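Local coordinates for protein TRAP dicarboxylate transporter, DctP subunit (PDB 4N91) that binds D-glucuronate, in either anomeric form, in a pocket between its lobes and probably serves as the solute-binding component of a TRAP transporter, at residues Y113-S118 against H122-D127. Sequence-based numbering, arbitrary orientation.
Sequences YLFASS and HHVMDD
S118 and H122 are joined by the first turn of helix 118-125, in the TRAP-type (family 7) periplasmic solute-binding fold, and F115 of the preceding loop folds back to meet V124 on that same helix. An i to i+4 hydrogen bond defines the turn: H122 N donates to S118 O over 2.9 Å, with an N-H...O angle of 164°, so the bond is nearly straight. S117 is the N-cap residue; its OG accepts from the backbone N of A120 and also bonds to Y335 O.

The H122 side chain stays close to this bond. With CG beside its own backbone N (chi1 -64°), the imidazole turns back over the carbonyl, and S118 O sits 3.2 Å above one ring face, displaced toward the rim where CG lies. One carbonyl oxygen therefore meets both the amide and the ring of H122, and the ring also touches D150. An alanine here would keep the backbone bond but would probably leave S118 O without its imidazole cover and open a gap beside D150.

The second contact is apolar. F115 leaves its backbone heading toward the helix, again with CG beside the backbone N (chi1 -57°), and its side chain crosses that of V124 at an oblique angle. The ring is also backed by L114, whose CD2 lies 3.6 Å above one face. I328 of helix 322-334 touches F115, and Y331 of that helix touches V124, so the C-terminal helix packs against both partners. The H122 side chain is about 13 Å from the bound alpha-D-glucopyranuronic acid (GCU), so this is structural packing away from the sugar site, joining the loop to helix 118-125. At the meeting point one ring carbon does the touching: F115 CE1 is 3.9 Å from V124 CG1 and 4.0 Å from both CB and CG2 of V124, resting against the branch point and both methyls.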
ATOM      1  N   TYR A 113      -0.387   8.074  11.587  1.00 16.54           N
ATOM      2  CA  TYR A 113       0.234   7.875  12.885  1.00 20.55           C
ATOM      3  C   TYR A 113      -0.563   6.900  13.726  1.00 22.22           C
ATOM      4  O   TYR A 113      -0.805   7.119  14.915  1.00 21.50           O
ATOM      5  CB  TYR A 113       0.419   9.220  13.576  1.00 20.92           C
ATOM      6  CG  TYR A 113       1.339  10.102  12.785  1.00 18.45           C
ATOM      7  CD1 TYR A 113       2.685   9.796  12.675  1.00 20.70           C
ATOM      8  CD2 TYR A 113       0.868  11.212  12.105  1.00 15.80           C
ATOM      9  CE1 TYR A 113       3.538  10.587  11.935  1.00 19.56           C
ATOM     10  CE2 TYR A 113       1.706  12.008  11.369  1.00 18.16           C
ATOM     11  CZ  TYR A 113       3.042  11.686  11.276  1.00 18.96           C
ATOM     12  OH  TYR A 113       3.891  12.472  10.515  1.00 19.73           O
ATOM     13  N   LEU A 114      -0.940   5.804  13.087  1.00 18.89           N
ATOM     14  CA  LEU A 114      -1.760   4.790  13.715  1.00 23.20           C
ATOM     15  C   LEU A 114      -0.885   3.800  14.449  1.00 23.85           C
ATOM     16  O   LEU A 114      -1.186   3.423  15.586  1.00 23.88           O
ATOM     17  CB  LEU A 114      -2.603   4.074  12.660  1.00 19.68           C
ATOM     18  CG  LEU A 114      -3.383   2.867  13.150  1.00 19.78           C
ATOM     19  CD1 LEU A 114      -4.420   3.316  14.175  1.00 23.36           C
ATOM     20  CD2 LEU A 114      -4.026   2.167  11.963  1.00 22.27           C
ATOM     21  N   PHE A 115       0.213   3.382  13.825  1.00 20.54           N
ATOM     22  CA  PHE A 115       1.055   2.353  14.436  1.00 21.49           C
ATOM     23  C   PHE A 115       2.282   2.915  15.139  1.00 21.96           C
ATOM     24  O   PHE A 115       2.962   3.813  14.626  1.00 23.66           O
ATOM     25  CB  PHE A 115       1.502   1.360  13.375  1.00 21.90           C
ATOM     26  CG  PHE A 115       0.362   0.705  12.650  1.00 20.82           C
ATOM     27  CD1 PHE A 115      -0.450  -0.207  13.312  1.00 25.88           C
ATOM     28  CD2 PHE A 115       0.121   0.984  11.329  1.00 21.93           C
ATOM     29  CE1 PHE A 115      -1.502  -0.815  12.649  1.00 24.24           C
ATOM     30  CE2 PHE A 115      -0.920   0.377  10.655  1.00 24.80           C
ATOM     31  CZ  PHE A 115      -1.737  -0.528  11.328  1.00 24.89           C
ATOM     32  N   ALA A 116       2.579   2.381  16.314  1.00 23.12           N
ATOM     33  CA  ALA A 116       3.686   2.919  17.101  1.00 27.97           C
ATOM     34  C   ALA A 116       5.029   2.522  16.509  1.00 30.86           C
ATOM     35  O   ALA A 116       6.025   3.228  16.696  1.00 29.64           O
ATOM     36  CB  ALA A 116       3.583   2.444  18.541  1.00 26.03           C
ATOM     37  N   SER A 117       5.063   1.389  15.814  1.00 25.02           N
ATOM     38  CA  SER A 117       6.326   0.801  15.352  1.00 28.01           C
ATOM     39  C   SER A 117       6.023  -0.130  14.204  1.00 24.12           C
ATOM     40  O   SER A 117       4.872  -0.550  14.037  1.00 22.91           O
ATOM     41  CB  SER A 117       6.995  -0.001  16.475  1.00 28.35           C
ATOM     42  OG  SER A 117       6.267  -1.184  16.784  1.00 29.32           O
ATOM     43  N   SER A 118       7.047  -0.484  13.431  1.00 22.47           N
ATOM     44  CA  SER A 118       6.840  -1.424  12.338  1.00 26.52           C
ATOM     45  C   SER A 118       6.481  -2.787  12.915  1.00 26.41           C
ATOM     46  O   SER A 118       5.690  -3.532  12.329  1.00 24.69           O
ATOM     47  CB  SER A 118       8.059  -1.482  11.388  1.00 31.30           C
ATOM     48  OG  SER A 118       9.178  -2.085  12.002  1.00 33.74           O
ATOM     49  N   HIS A 122       3.245  -4.961  11.786  1.00 21.37           N
ATOM     50  CA  HIS A 122       3.309  -6.304  11.230  1.00 20.40           C
ATOM     51  C   HIS A 122       2.465  -7.273  12.040  1.00 21.15           C
ATOM     52  O   HIS A 122       1.806  -8.157  11.481  1.00 23.37           O
ATOM     53  CB  HIS A 122       4.748  -6.791  11.198  1.00 22.27           C
ATOM     54  CG  HIS A 122       5.619  -5.991  10.292  1.00 22.39           C
ATOM     55  ND1 HIS A 122       6.989  -6.130  10.261  1.00 29.30           N
ATOM     56  CD2 HIS A 122       5.314  -5.037   9.379  1.00 21.38           C
ATOM     57  CE1 HIS A 122       7.493  -5.287   9.377  1.00 29.09           C
ATOM     58  NE2 HIS A 122       6.500  -4.610   8.832  1.00 23.46           N
ATOM     59  N   HIS A 123       2.470  -7.111  13.355  1.00 21.97           N
ATOM     60  CA  HIS A 123       1.699  -8.010  14.197  1.00 23.59           C
ATOM     61  C   HIS A 123       0.208  -7.796  14.003  1.00 22.20           C
ATOM     62  O   HIS A 123      -0.555  -8.754  14.022  1.00 24.12           O
ATOM     63  CB  HIS A 123       2.080  -7.851  15.663  1.00 26.30           C
ATOM     64  CG  HIS A 123       3.319  -8.604  16.030  1.00 33.52           C
ATOM     65  ND1 HIS A 123       4.580  -8.050  15.959  1.00 37.68           N
ATOM     66  CD2 HIS A 123       3.491  -9.887  16.427  1.00 38.36           C
ATOM     67  CE1 HIS A 123       5.474  -8.953  16.326  1.00 42.42           C
ATOM     68  NE2 HIS A 123       4.838 -10.077  16.611  1.00 43.09           N
ATOM     69  N   VAL A 124      -0.194  -6.541  13.823  1.00 21.23           N
ATOM     70  CA  VAL A 124      -1.578  -6.230  13.500  1.00 17.21           C
ATOM     71  C   VAL A 124      -2.026  -6.906  12.206  1.00 22.18           C
ATOM     72  O   VAL A 124      -3.067  -7.560  12.186  1.00 22.59           O
ATOM     73  CB  VAL A 124      -1.831  -4.700  13.449  1.00 19.54           C
ATOM     74  CG1 VAL A 124      -3.161  -4.374  12.768  1.00 17.42           C
ATOM     75  CG2 VAL A 124      -1.809  -4.130  14.867  1.00 20.73           C
HETATM   76  N   MSE A 125      -1.233  -6.784  11.140  1.00 17.72           N
HETATM   77  CA  MSE A 125      -1.612  -7.291   9.828  1.00 19.30           C
HETATM   78  C   MSE A 125      -1.605  -8.820   9.816  1.00 17.80           C
HETATM   79  O   MSE A 125      -2.261  -9.430   8.968  1.00 19.58           O
HETATM   80  CB  MSE A 125      -0.662  -6.741   8.749  1.00 19.84           C
HETATM   81  CG  MSE A 125      -0.679  -5.235   8.610  1.00 15.96           C
HETATM   82 SE   MSE A 125      -2.474  -4.466   8.410  1.00 25.11          SE
HETATM   83  CE  MSE A 125      -3.067  -5.441   6.790  1.00 16.03           C
ATOM     84  N   ASP A 126      -0.865  -9.424  10.751  1.00 19.77           N
ATOM     85  CA  ASP A 126      -0.776 -10.876  10.849  1.00 20.84           C
ATOM     86  C   ASP A 126      -1.828 -11.445  11.824  1.00 22.99           C
ATOM     87  O   ASP A 126      -1.882 -12.643  12.031  1.00 25.44           O
ATOM     88  CB  ASP A 126       0.617 -11.304  11.314  1.00 25.59           C
ATOM     89  CG  ASP A 126       1.652 -11.238  10.212  1.00 29.06           C
ATOM     90  OD1 ASP A 126       1.268 -11.263   9.021  1.00 24.97           O
ATOM     91  OD2 ASP A 126       2.849 -11.182  10.544  1.00 31.01           O
ATOM     92  N   ASP A 127      -2.631 -10.579  12.427  1.00 22.74           N
ATOM     93  CA  ASP A 127      -3.659 -11.025  13.375  1.00 22.33           C
ATOM     94  C   ASP A 127      -4.986 -11.238  12.644  1.00 18.63           C
ATOM     95  O   ASP A 127      -5.654 -10.288  12.260  1.00 22.23           O
ATOM     96  CB  ASP A 127      -3.825 -10.000  14.492  1.00 26.59           C
ATOM     97  CG  ASP A 127      -4.755 -10.491  15.625  1.00 30.45           C
ATOM     98  OD1 ASP A 127      -5.593 -11.383  15.396  1.00 28.12           O
ATOM     99  OD2 ASP A 127      -4.656  -9.957  16.741  1.00 32.16           O
TER